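Local coordinates for putative curved DNA-binding protein (Chaetomium thermophilum var. thermophilum DSM 1495, PDB 4IPA), which belongs to the Arx1 proteins of ribosome biogenesis, is related in sequence to methionine aminopeptidases, and may bind DNA, at residues 50-55 / 98-103; 84-89 / 117-122; 269-274 / 331-336; 285-290 / 312-317. One frame throughout, in Å; residues are numbered along the deposited sequence. Where two conformers were deposited one is given.

Interaction 1 (50-55 / 98-103); sequences GAKIID and PLRSDE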
loop_
_atom_site.group_PDB
_atom_site.type_symbol
_atom_site.label_atom_id
_atom_site.label_comp_id
_atom_site.label_asym_id
_atom_site.label_seq_id
_atom_site.Cartn_x
_atom_site.Cartn_y
_atom_site.Cartn_z
ATOM N N GLY A 50 -16.395 17.316 2.389
ATOM C CA GLY A 50 -16.818 17.896 3.654
ATOM C C GLY A 50 -16.521 17.029 4.870
ATOM O O GLY A 50 -16.480 17.529 6.005
ATOM N N ALA A 51 -16.315 15.730 4.652
ATOM C CA ALA A 51 -16.000 14.835 5.770
ATOM C C ALA A 51 -14.626 15.168 6.329
ATOM O O ALA A 51 -13.706 15.473 5.583
ATOM C CB ALA A 51 -16.061 13.358 5.352
ATOM N N LYS A 52 -14.516 15.105 7.650
ATOM C CA LYS A 52 -13.261 15.318 8.341
ATOM C C LYS A 52 -12.424 14.044 8.317
ATOM O O LYS A 52 -12.871 12.986 8.770
ATOM C CB LYS A 52 -13.540 15.721 9.790
ATOM C CG LYS A 52 -14.444 16.928 9.929
ATOM C CD LYS A 52 -15.005 17.053 11.335
ATOM C CE LYS A 52 -13.903 17.270 12.362
ATOM N NZ LYS A 52 -14.453 17.301 13.749
ATOM N N ILE A 53 -11.200 14.157 7.815
ATOM C CA ILE A 53 -10.297 13.022 7.755
ATOM C C ILE A 53 -10.143 12.285 9.089
ATOM O O ILE A 53 -10.129 11.048 9.111
ATOM C CB ILE A 53 -8.908 13.434 7.192
ATOM C CG1 ILE A 53 -9.045 13.806 5.719
ATOM C CG2 ILE A 53 -7.911 12.296 7.317
ATOM C CD1 ILE A 53 -7.742 14.234 5.065
ATOM N N ILE A 54 -10.020 13.020 10.194
ATOM C CA ILE A 54 -9.793 12.357 11.475
ATOM C C ILE A 54 -10.977 11.479 11.883
ATOM O O ILE A 54 -10.795 10.457 12.544
ATOM C CB ILE A 54 -9.425 13.332 12.633
ATOM C CG1 ILE A 54 -8.858 12.545 13.819
ATOM C CG2 ILE A 54 -10.630 14.117 13.102
ATOM C CD1 ILE A 54 -7.537 13.030 14.275
ATOM N N ASP A 55 -12.182 11.875 11.484
ATOM C CA ASP A 55 -13.368 11.090 11.773
ATOM C C ASP A 55 -13.371 9.782 10.989
ATOM O O ASP A 55 -13.711 8.724 11.530
ATOM C CB ASP A 55 -14.637 11.891 11.468
ATOM C CG ASP A 55 -14.873 13.007 12.468
ATOM O OD1 ASP A 55 -14.250 12.980 13.553
ATOM O OD2 ASP A 55 -15.687 13.906 12.168
ATOM N N PRO A 98 -3.819 11.815 11.079
ATOM C CA PRO A 98 -3.366 12.866 12.001
ATOM C C PRO A 98 -3.872 12.735 13.443
ATOM O O PRO A 98 -4.787 11.957 13.724
ATOM C CB PRO A 98 -3.910 14.138 11.354
ATOM C CG PRO A 98 -5.171 13.698 10.691
ATOM C CD PRO A 98 -4.925 12.270 10.222
ATOM N N LEU A 99 -3.265 13.496 14.353
ATOM C CA LEU A 99 -3.721 13.536 15.754
ATOM C C LEU A 99 -4.986 14.368 15.928
ATOM O O LEU A 99 -5.180 15.372 15.247
ATOM C CB LEU A 99 -2.639 14.086 16.667
ATOM C CG LEU A 99 -1.357 13.257 16.742
ATOM C CD1 LEU A 99 -0.425 13.814 17.799
ATOM C CD2 LEU A 99 -1.701 11.803 17.038
ATOM N N ARG A 100 -5.843 13.950 16.847
ATOM C CA ARG A 100 -7.020 14.745 17.188
ATOM C C ARG A 100 -6.636 16.063 17.871
ATOM O O ARG A 100 -7.297 17.084 17.663
ATOM C CB ARG A 100 -8.009 13.949 18.056
ATOM C CG ARG A 100 -9.324 14.679 18.278
ATOM C CD ARG A 100 -10.460 13.750 18.701
ATOM N NE ARG A 100 -11.047 13.017 17.582
ATOM C CZ ARG A 100 -11.788 13.566 16.622
ATOM N NH1 ARG A 100 -12.029 14.870 16.622
ATOM N NH2 ARG A 100 -12.284 12.811 15.650
ATOM N N SER A 101 -5.553 16.039 18.651
ATOM C CA SER A 101 -5.085 17.218 19.392
ATOM C C SER A 101 -4.275 18.215 18.552
ATOM O O SER A 101 -3.936 19.296 19.028
ATOM C CB SER A 101 -4.248 16.789 20.602
ATOM O OG SER A 101 -3.054 16.135 20.181
ATOM N N ASP A 102 -3.927 17.838 17.327
ATOM C CA ASP A 102 -3.401 18.811 16.363
ATOM C C ASP A 102 -4.614 19.446 15.706
ATOM O O ASP A 102 -5.141 18.918 14.727
ATOM C CB ASP A 102 -2.525 18.128 15.310
ATOM C CG ASP A 102 -1.125 17.830 15.817
ATOM O OD1 ASP A 102 -0.725 18.390 16.860
ATOM O OD2 ASP A 102 -0.417 17.050 15.162
ATOM N N GLU A 103 -5.069 20.563 16.267
ATOM C CA GLU A 103 -6.363 21.136 15.909
ATOM C C GLU A 103 -6.539 21.416 14.420
ATOM O O GLU A 103 -7.571 21.088 13.850
ATOM C CB GLU A 103 -6.634 22.410 16.708
ATOM C CG GLU A 103 -7.213 22.163 18.087
ATOM C CD GLU A 103 -7.381 23.450 18.880
ATOM O OE1 GLU A 103 -7.251 24.543 18.278
ATOM O OE2 GLU A 103 -7.638 23.364 20.103
HETATM O O HOH W 1 -14.848 15.302 15.054
#

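Interaction 2 (84-89 / 117-122); sequences PTTVSP and KIQLGA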
loop_
_atom_site.group_PDB
_atom_site.type_symbol
_atom_site.label_atom_id
_atom_site.label_comp_id
_atom_site.label_asym_id
_atom_site.label_seq_id
_atom_site.Cartn_x
_atom_site.Cartn_y
_atom_site.Cartn_z
ATOM N N PRO A 84 -2.868 1.035 10.003
ATOM C CA PRO A 84 -3.924 1.946 10.447
ATOM C C PRO A 84 -4.748 2.445 9.262
ATOM O O PRO A 84 -4.238 2.486 8.141
ATOM C CB PRO A 84 -3.137 3.115 11.047
ATOM C CG PRO A 84 -1.844 3.093 10.324
ATOM C CD PRO A 84 -1.529 1.626 10.173
ATOM N N THR A 85 -6.005 2.799 9.507
ATOM C CA THR A 85 -6.820 3.441 8.492
ATOM C C THR A 85 -6.208 4.794 8.157
ATOM O O THR A 85 -5.989 5.620 9.036
ATOM C CB THR A 85 -8.245 3.703 8.997
ATOM O OG1 THR A 85 -8.885 2.466 9.329
ATOM C CG2 THR A 85 -9.052 4.418 7.928
ATOM N N THR A 86 -5.901 5.026 6.892
ATOM C CA THR A 86 -5.346 6.320 6.530
ATOM C C THR A 86 -6.101 6.865 5.335
ATOM O O THR A 86 -6.587 6.110 4.496
ATOM C CB THR A 86 -3.850 6.241 6.193
ATOM O OG1 THR A 86 -3.666 5.321 5.112
ATOM C CG2 THR A 86 -3.038 5.806 7.415
ATOM N N VAL A 87 -6.190 8.182 5.255
ATOM C CA VAL A 87 -6.980 8.832 4.226
ATOM C C VAL A 87 -6.192 10.037 3.758
ATOM O O VAL A 87 -6.084 11.022 4.473
ATOM C CB VAL A 87 -8.357 9.229 4.783
ATOM C CG1 VAL A 87 -9.144 10.072 3.784
ATOM C CG2 VAL A 87 -9.139 7.967 5.178
ATOM N N SER A 88 -5.618 9.938 2.561
ATOM C CA SER A 88 -4.620 10.902 2.117
ATOM C C SER A 88 -5.106 11.758 0.954
ATOM O O SER A 88 -5.476 11.233 -0.099
ATOM C CB SER A 88 -3.322 10.186 1.737
ATOM O OG SER A 88 -2.923 9.319 2.779
ATOM N N PRO A 89 -5.110 13.090 1.150
ATOM C CA PRO A 89 -5.510 14.019 0.082
ATOM C C PRO A 89 -4.589 13.973 -1.149
ATOM O O PRO A 89 -3.624 13.198 -1.198
ATOM C CB PRO A 89 -5.442 15.397 0.751
ATOM C CG PRO A 89 -5.577 15.121 2.235
ATOM C CD PRO A 89 -4.871 13.774 2.431
ATOM N N LYS A 117 -6.307 8.618 -1.292
ATOM C CA LYS A 117 -5.710 7.301 -1.095
ATOM C C LYS A 117 -6.182 6.740 0.221
ATOM O O LYS A 117 -6.004 7.352 1.264
ATOM C CB LYS A 117 -4.177 7.355 -1.101
ATOM C CG LYS A 117 -3.575 7.435 -2.468
ATOM C CD LYS A 117 -3.950 8.747 -3.139
ATOM C CE LYS A 117 -3.291 9.934 -2.436
ATOM N NZ LYS A 117 -3.578 11.214 -3.166
ATOM N N ILE A 118 -6.800 5.574 0.159
ATOM C CA ILE A 118 -7.250 4.903 1.355
ATOM C C ILE A 118 -6.449 3.616 1.496
ATOM O O ILE A 118 -6.541 2.706 0.669
ATOM C CB ILE A 118 -8.748 4.633 1.297
ATOM C CG1 ILE A 118 -9.487 5.953 1.045
ATOM C CG2 ILE A 118 -9.223 3.988 2.600
ATOM C CD1 ILE A 118 -10.541 5.874 -0.021
ATOM N N GLN A 119 -5.616 3.579 2.521
ATOM C CA GLN A 119 -4.741 2.448 2.764
ATOM C C GLN A 119 -4.938 1.993 4.196
ATOM O O GLN A 119 -4.879 2.793 5.139
ATOM C CB GLN A 119 -3.284 2.828 2.503
ATOM C CG GLN A 119 -2.251 1.765 2.868
ATOM C CD GLN A 119 -0.887 2.079 2.242
ATOM O OE1 GLN A 119 0.169 1.688 2.755
ATOM N NE2 GLN A 119 -0.916 2.798 1.121
ATOM N N LEU A 120 -5.185 0.701 4.350
ATOM C CA LEU A 120 -5.425 0.137 5.661
ATOM C C LEU A 120 -5.190 -1.351 5.556
ATOM O O LEU A 120 -4.951 -1.860 4.467
ATOM C CB LEU A 120 -6.861 0.425 6.099
ATOM C CG LEU A 120 -7.983 -0.037 5.171
ATOM C CD1 LEU A 120 -8.384 -1.471 5.480
ATOM C CD2 LEU A 120 -9.197 0.902 5.309
ATOM N N GLY A 121 -5.247 -2.054 6.676
ATOM C CA GLY A 121 -5.124 -3.493 6.619
ATOM C C GLY A 121 -5.235 -4.212 7.940
ATOM O O GLY A 121 -5.034 -3.626 9.014
ATOM N N ALA A 122 -5.555 -5.499 7.838
ATOM C CA ALA A 122 -5.667 -6.374 8.987
ATOM C C ALA A 122 -4.620 -7.476 8.980
ATOM O O ALA A 122 -3.924 -7.708 7.986
ATOM C CB ALA A 122 -7.060 -6.999 9.058
HETATM O O HOH W 2 -3.835 6.685 2.613
#

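Interaction 3 (269-274 / 331-336); sequences QRATLH and YEVTGD. With SO4 (sulfate ion), chain E.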
loop_
_atom_site.group_PDB
_atom_site.type_symbol
_atom_site.label_atom_id
_atom_site.label_comp_id
_atom_site.label_asym_id
_atom_site.label_seq_id
_atom_site.Cartn_x
_atom_site.Cartn_y
_atom_site.Cartn_z
ATOM N N GLN A 269 3.336 18.368 8.093
ATOM C CA GLN A 269 2.445 17.655 8.999
ATOM C C GLN A 269 3.235 16.725 9.916
ATOM O O GLN A 269 4.285 16.211 9.553
ATOM C CB GLN A 269 1.375 16.865 8.239
ATOM C CG GLN A 269 0.375 17.748 7.500
ATOM C CD GLN A 269 0.902 18.214 6.150
ATOM O OE1 GLN A 269 1.967 17.775 5.699
ATOM N NE2 GLN A 269 0.150 19.108 5.491
ATOM N N ARG A 270 2.727 16.550 11.125
ATOM C CA ARG A 270 3.353 15.694 12.106
ATOM C C ARG A 270 3.395 14.230 11.623
ATOM O O ARG A 270 2.398 13.694 11.133
ATOM C CB ARG A 270 2.556 15.821 13.395
ATOM C CG ARG A 270 2.933 14.886 14.509
ATOM C CD ARG A 270 2.046 15.195 15.710
ATOM N NE ARG A 270 2.903 15.593 16.801
ATOM C CZ ARG A 270 2.881 16.762 17.417
ATOM N NH1 ARG A 270 1.994 17.699 17.104
ATOM N NH2 ARG A 270 3.755 16.968 18.385
ATOM N N ALA A 271 4.558 13.601 11.743
ATOM C CA ALA A 271 4.695 12.165 11.478
ATOM C C ALA A 271 3.955 11.370 12.555
ATOM O O ALA A 271 4.362 11.384 13.734
ATOM C CB ALA A 271 6.157 11.776 11.470
ATOM N N THR A 272 2.879 10.682 12.171
ATOM C CA THR A 272 2.143 9.860 13.129
ATOM C C THR A 272 2.262 8.379 12.835
ATOM O O THR A 272 2.067 7.550 13.723
ATOM C CB THR A 272 0.657 10.251 13.198
ATOM O OG1 THR A 272 0.052 10.056 11.910
ATOM C CG2 THR A 272 0.512 11.728 13.642
ATOM N N LEU A 273 2.583 8.042 11.592
ATOM C CA LEU A 273 2.689 6.644 11.186
ATOM C C LEU A 273 4.045 6.058 11.579
ATOM O O LEU A 273 5.082 6.600 11.225
ATOM C CB LEU A 273 2.470 6.522 9.678
ATOM C CG LEU A 273 2.434 5.112 9.089
ATOM C CD1 LEU A 273 1.174 4.398 9.572
ATOM C CD2 LEU A 273 2.459 5.181 7.571
ATOM N N HIS A 274 4.034 4.954 12.322
ATOM C CA HIS A 274 5.264 4.348 12.838
ATOM C C HIS A 274 5.113 2.824 12.914
ATOM O O HIS A 274 4.027 2.291 12.727
ATOM C CB HIS A 274 5.577 4.842 14.270
ATOM C CG HIS A 274 5.665 6.332 14.415
ATOM N ND1 HIS A 274 6.839 6.976 14.759
ATOM C CD2 HIS A 274 4.719 7.294 14.314
ATOM C CE1 HIS A 274 6.614 8.276 14.839
ATOM N NE2 HIS A 274 5.343 8.498 14.564
ATOM N N TYR A 331 7.671 6.977 9.733
ATOM C CA TYR A 331 7.428 7.255 8.318
ATOM C C TYR A 331 7.140 8.724 8.157
ATOM O O TYR A 331 6.038 9.193 8.454
ATOM C CB TYR A 331 6.256 6.423 7.784
ATOM C CG TYR A 331 6.540 4.949 7.857
ATOM C CD1 TYR A 331 7.228 4.304 6.827
ATOM C CD2 TYR A 331 6.174 4.207 8.977
ATOM C CE1 TYR A 331 7.515 2.949 6.900
ATOM C CE2 TYR A 331 6.447 2.854 9.056
ATOM C CZ TYR A 331 7.119 2.229 8.021
ATOM O OH TYR A 331 7.391 0.884 8.113
ATOM N N GLU A 332 8.147 9.449 7.704
ATOM C CA GLU A 332 8.031 10.888 7.552
ATOM C C GLU A 332 6.937 11.236 6.581
ATOM O O GLU A 332 6.660 10.489 5.652
ATOM C CB GLU A 332 9.356 11.521 7.099
ATOM C CG GLU A 332 10.120 12.216 8.245
ATOM C CD GLU A 332 9.268 13.276 9.005
ATOM O OE1 GLU A 332 8.285 13.804 8.420
ATOM O OE2 GLU A 332 9.588 13.579 10.185
ATOM N N VAL A 333 6.310 12.375 6.825
ATOM C CA VAL A 333 5.289 12.898 5.950
ATOM C C VAL A 333 5.905 13.433 4.655
ATOM O O VAL A 333 6.712 14.353 4.672
ATOM C CB VAL A 333 4.532 14.026 6.648
ATOM C CG1 VAL A 333 3.399 14.510 5.775
ATOM C CG2 VAL A 333 4.021 13.537 7.993
ATOM N N THR A 334 5.524 12.839 3.534
ATOM C CA THR A 334 5.996 13.298 2.241
ATOM C C THR A 334 4.825 13.437 1.287
ATOM O O THR A 334 3.765 12.830 1.480
ATOM C CB THR A 334 7.020 12.337 1.613
ATOM O OG1 THR A 334 6.348 11.154 1.174
ATOM C CG2 THR A 334 8.121 11.970 2.615
ATOM N N GLY A 335 5.030 14.246 0.256
ATOM C CA GLY A 335 4.023 14.497 -0.755
ATOM C C GLY A 335 4.708 14.865 -2.060
ATOM O O GLY A 335 5.937 14.949 -2.136
ATOM N N ASP A 336 3.914 15.077 -3.098
ATOM C CA ASP A 336 4.474 15.367 -4.407
ATOM C C ASP A 336 5.304 16.655 -4.366
ATOM O O ASP A 336 4.835 17.687 -3.881
ATOM C CB ASP A 336 3.365 15.458 -5.465
ATOM C CG ASP A 336 3.915 15.664 -6.845
ATOM O OD1 ASP A 336 4.341 14.664 -7.442
ATOM O OD2 ASP A 336 3.971 16.826 -7.312
HETATM S S SO4 E . 4.329 19.460 20.356
HETATM O O1 SO4 E . 3.605 20.260 19.369
HETATM O O2 SO4 E . 5.105 18.443 19.669
HETATM O O3 SO4 E . 5.236 20.314 21.122
HETATM O O4 SO4 E . 3.379 18.832 21.265
HETATM O O HOH W 3 3.403 9.857 9.357
#

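Interaction 4 (285-290 / 312-317); sequences RPTSRK and ERDAKS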
loop_
_atom_site.group_PDB
_atom_site.type_symbol
_atom_site.label_atom_id
_atom_site.label_comp_id
_atom_site.label_asym_id
_atom_site.label_seq_id
_atom_site.Cartn_x
_atom_site.Cartn_y
_atom_site.Cartn_z
ATOM N N ARG A 285 13.696 6.773 29.123
ATOM C CA ARG A 285 12.561 7.567 29.570
ATOM C C ARG A 285 11.329 6.713 29.822
ATOM O O ARG A 285 10.955 5.881 28.993
ATOM C CB ARG A 285 12.286 8.691 28.564
ATOM C CG ARG A 285 13.511 9.580 28.398
ATOM C CD ARG A 285 13.363 10.614 27.305
ATOM N NE ARG A 285 12.232 11.515 27.509
ATOM C CZ ARG A 285 12.248 12.581 28.314
ATOM N NH1 ARG A 285 13.335 12.885 29.022
ATOM N NH2 ARG A 285 11.167 13.345 28.419
ATOM N N PRO A 286 10.696 6.915 30.982
ATOM C CA PRO A 286 9.579 6.061 31.385
ATOM C C PRO A 286 8.399 6.147 30.426
ATOM O O PRO A 286 7.751 5.136 30.208
ATOM C CB PRO A 286 9.205 6.595 32.776
ATOM C CG PRO A 286 9.763 7.982 32.822
ATOM C CD PRO A 286 11.007 7.942 31.991
ATOM N N THR A 287 8.110 7.314 29.862
ATOM C CA THR A 287 7.008 7.378 28.911
ATOM C C THR A 287 7.367 6.687 27.594
ATOM O O THR A 287 6.495 6.173 26.899
ATOM C CB THR A 287 6.509 8.798 28.663
ATOM O OG1 THR A 287 6.165 9.408 29.914
ATOM C CG2 THR A 287 5.270 8.756 27.775
ATOM N N SER A 288 8.653 6.654 27.269
ATOM C CA SER A 288 9.113 5.882 26.127
ATOM C C SER A 288 8.831 4.395 26.327
ATOM O O SER A 288 8.246 3.747 25.457
ATOM C CB SER A 288 10.600 6.134 25.868
ATOM O OG SER A 288 10.788 7.487 25.492
ATOM N N ARG A 289 9.219 3.858 27.481
ATOM C CA ARG A 289 9.017 2.434 27.728
ATOM C C ARG A 289 7.536 2.116 27.778
ATOM O O ARG A 289 7.092 1.042 27.362
ATOM C CB ARG A 289 9.701 1.996 29.022
ATOM C CG ARG A 289 11.208 2.182 28.992
ATOM C CD ARG A 289 11.875 1.520 30.202
ATOM N NE ARG A 289 11.539 2.190 31.455
ATOM C CZ ARG A 289 12.218 3.216 31.958
ATOM N NH1 ARG A 289 13.279 3.691 31.314
ATOM N NH2 ARG A 289 11.841 3.764 33.106
ATOM N N LYS A 290 6.772 3.068 28.293
ATOM C CA LYS A 290 5.339 2.882 28.479
ATOM C C LYS A 290 4.624 2.756 27.134
ATOM O O LYS A 290 3.786 1.885 26.938
ATOM C CB LYS A 290 4.763 4.052 29.283
ATOM C CG LYS A 290 3.259 4.004 29.434
ATOM C CD LYS A 290 2.751 5.153 30.303
ATOM C CE LYS A 290 1.278 4.953 30.647
ATOM N NZ LYS A 290 0.699 6.163 31.279
ATOM N N GLU A 312 -2.677 10.839 23.656
ATOM C CA GLU A 312 -1.835 11.549 22.691
ATOM C C GLU A 312 -0.650 12.252 23.334
ATOM O O GLU A 312 0.448 12.275 22.767
ATOM C CB GLU A 312 -2.649 12.503 21.800
ATOM C CG GLU A 312 -3.706 11.782 20.980
ATOM C CD GLU A 312 -4.352 12.642 19.904
ATOM O OE1 GLU A 312 -4.190 13.880 19.932
ATOM O OE2 GLU A 312 -5.032 12.065 19.026
ATOM N N ARG A 313 -0.852 12.819 24.515
ATOM C CA ARG A 313 0.268 13.440 25.216
ATOM C C ARG A 313 1.402 12.473 25.549
ATOM O O ARG A 313 2.557 12.781 25.304
ATOM C CB ARG A 313 -0.197 14.220 26.452
ATOM C CG ARG A 313 -0.297 15.712 26.179
ATOM C CD ARG A 313 -0.984 16.454 27.309
ATOM N NE ARG A 313 -0.315 16.218 28.584
ATOM C CZ ARG A 313 0.816 16.806 28.967
ATOM N NH1 ARG A 313 1.437 17.680 28.177
ATOM N NH2 ARG A 313 1.326 16.511 30.153
ATOM N N ASP A 314 1.079 11.315 26.112
ATOM C CA ASP A 314 2.073 10.258 26.256
ATOM C C ASP A 314 2.662 9.854 24.890
ATOM O O ASP A 314 3.856 9.557 24.761
ATOM C CB ASP A 314 1.463 9.022 26.944
ATOM C CG ASP A 314 1.219 9.229 28.445
ATOM O OD1 ASP A 314 1.786 10.179 29.005
ATOM O OD2 ASP A 314 0.475 8.443 29.077
ATOM N N ALA A 315 1.818 9.856 23.865
ATOM C CA ALA A 315 2.259 9.387 22.558
ATOM C C ALA A 315 3.383 10.300 22.085
ATOM O O ALA A 315 4.442 9.822 21.683
ATOM C CB ALA A 315 1.121 9.377 21.573
ATOM N N LYS A 316 3.164 11.611 22.172
ATOM C CA LYS A 316 4.129 12.593 21.673
ATOM C C LYS A 316 5.420 12.617 22.472
ATOM O O LYS A 316 6.489 12.896 21.937
ATOM C CB LYS A 316 3.526 13.994 21.671
ATOM C CG LYS A 316 2.251 14.097 20.873
ATOM C CD LYS A 316 1.359 15.202 21.415
ATOM C CE LYS A 316 1.681 16.528 20.774
ATOM N NZ LYS A 316 0.720 17.572 21.231
ATOM N N SER A 317 5.314 12.326 23.757
ATOM C CA SER A 317 6.477 12.339 24.628
ATOM C C SER A 317 7.361 11.118 24.402
ATOM O O SER A 317 8.555 11.242 24.176
ATOM C CB SER A 317 6.020 12.410 26.086
ATOM O OG SER A 317 7.097 12.189 26.967
HETATM O O HOH W 4 9.178 10.611 27.188
HETATM O O HOH W 5 9.844 13.367 25.731
HETATM O O HOH W 6 10.673 9.892 24.694
#

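Interaction 1 (50-55 / 98-103)
Lys-52, Asp-55 and Arg-100 form a salt-bridge network at the N-terminal end of helix 53-69, where the loop 98-103 lies against the helix's first turn. Arg-100 NH2 donates to Asp-55 OD1 at 2.9 Å, approaching nearly along the C-O axis. Carboxylate and guanidinium are almost coplanar, 23° apart; OD1 sits at the edge of the cation, 9° out of its plane. The arm from Lys-52 NZ to Asp-55 OD2 is long. A water accepts from Arg-100 NH1 and donates to Asp-55 OD1, but its link to Lys-52 NZ is modelled very short and is doubtful. Lys-52 NZ is 4.5 Å from Arg-100 NH1, and the carboxylate probably eases the repulsion between these like charges. Arg-100 NH2 also has a salt bridge to Glu-58, one turn along the same helix.

Helix 53-69 packs against the antiparallel sheet of strands 79-88, 115-124 and 127-136 in this M24-family chain, and the loop that closes over its start connects the first two. Ile-54 carries the apolar part of that closure. Its chi1 of -165° sets CG1, anti to the backbone N, on the loop side; CD1, beyond it, lies 3.2 Å from Arg-100 N and close to the Pro-98 carbonyl. CG1 and CG2 lie over one face of the guanidinium, CG2 3.3 Å from Arg-100 NH2. An alanine here would probably open a gap beside the Pro-98 carbonyl and uncover the guanidinium face that CG1 and CG2 lie over. Further back, Ile-53 CG2 meets Pro-98 CD at 4.2 Å, the two side chains crossing at about a right angle.

Interaction 2 (84-89 / 117-122)
Pro-84 O lies 3.6 Å from Leu-120 CA where strand 79-88, outermost in the three-stranded antiparallel sheet 79-88, 115-124, 127-136, meets its middle strand. Thr-85 CA packs on Leu-120 CB, while its hydroxyl is bonded to Asp-61. Thr-86 grips Gln-119 O twice: N at 3.0 Å, and OG1, placed between the backbone N and carbonyl carbon (chi1 58°), at 2.8 Å. The return bond from Gln-119 N to Thr-86 O is weak. Val-87 and Ile-118 form a non-hydrogen-bonded pair whose side chains face helices 53-69 and 23-46. Ser-88 and Lys-117 close a hydrogen-bonded pair, Ser-88 N to Lys-117 O at 2.9 Å and Lys-117 N to Ser-88 O at 3.0 Å. A water links Thr-86 OG1, Ser-88 OG and Lys-117 O; Ser-88 OG also bonds Tyr-96 N.

At Pro-89, Lys-117 NZ reaches the carbonyl O at 2.8 Å, from 51° above its plane. Carbonyls of Ala-90, Pro-115 and Val-342 complete a set of four sharing its three protons. A methionine in its place would probably leave these carbonyls without their shared donor. A buried ammonium ringed by backbone oxygens is likely to have its charge offset by their dipoles.

Interaction 3 (269-274 / 331-336)
Val-333, with CG1 anti to the backbone N (chi1 -176°) and CG2 beside it, straddles the start of segment 269-274. CG1 meets the Gln-269 side chain, OE1 at 3.6 Å, the two chains crossing at about a right angle, while CG2 presses on the backbone oxygens of Gln-269 and Arg-270. Leu-273 holds CG anti to its own N (chi1 -175°), which puts CG 3.8 Å from Tyr-331 CD2. Leu-273 O and His-274 CA lie at the edge of the tyrosine ring, near its plane.

Tyr-331 N donates to Leu-273 O at 3.0 Å, nearly straight at 168°. Beside that bond, a water accepts from Leu-273 N and donates to Tyr-331 O, tying the backbones a second time. The contact falls where the chain leaves the small sheet of strands 304-305, 273-276 and 328-330 and runs into strand 334-336, which pairs with 264-266. The tyrosine hydroxyl is anchored farther out, on Glu-226.

Arg-270 starts away from the other segment. Its NH1 has a salt bridge to Asp-102, and NH2 is modelled very close to a sulfate that probably came from the crystallisation liquor. Polar bonding across the contact is thus confined to backbone groups and one water, with the Leu-273 and Tyr-331 packing around them and the Val-333 methyls set against oxygens of Gln-269 and Arg-270, whereas the charged arginine head is engaged outside.

Interaction 4 (285-290 / 312-317)
Arg-285 turns the edge of its guanidinium toward Ser-317, whose OG lies near that plane, 4.5 Å from Arg-285 NH2. Waters fill in the link along this edge. One accepts from Arg-285 NE and hydrogen-bonds Ser-317 OG; a second accepts from Arg-285 NH2 at 3.0 Å and donates to Ser-317 O at 2.9 Å. A third lies in the guanidinium plane at the edge and bridges Ser-288 OG to Ser-317 O, though both legs of this bridge are modelled short and it is less certain. On the carboxylate of Asp-314, Lys-290 NZ approaches OD2 from above the plane, 38° out of it, at 3.2 Å. This salt bridge belongs to one of two deposited conformers of Asp-314 and is correspondingly uncertain.

The contact joins the first turns of two helices, 286-299 and 312-324, at the surface of the protein. Their axes here come within 8.8 Å and cross at -108°. Between the two helices the chain passes through strand 304-305, which pairs with strand 273-276; after the second helix it returns to the same small sheet as strand 328-330.

Thr-287 makes the direct packing. Its CG2, anti to the backbone N, lies 3.4 Å from Asp-314 O and 4.0 Å from Ser-317 OG. The methyl thus rests between residues one helical turn apart. Farther along, Ser-288 OG is placed to bond both Gly-318 O and Glu-321 OE1, which compete for its one proton, and the same glutamate accepts from Arg-285 N.

Interaction 1 touches the other three. Toward interaction 2, Ile-53 CG2 packs 3.6 Å from Val-87 O, joining helix 53-69 to the edge strand of the sheet. Toward interaction 3, Asp-102 OD1 forms a 2.8 Å salt bridge with Arg-270 NH1. Toward interaction 4, Arg-100 N and Glu-312 OE2 are a probable hydrogen bond at 3.0 Å. Interaction 2 meets interaction 3 where Pro-84 CG lies 3.4 Å from Leu-273 CD1, but stays about 12 Å, nearest atoms, from interaction 4. Interaction 4 is nested within the chain loop closed by interaction 3, and the two share a neighbour: Arg-270 and Lys-316 both approach sulfate, probably a crystallisation ion.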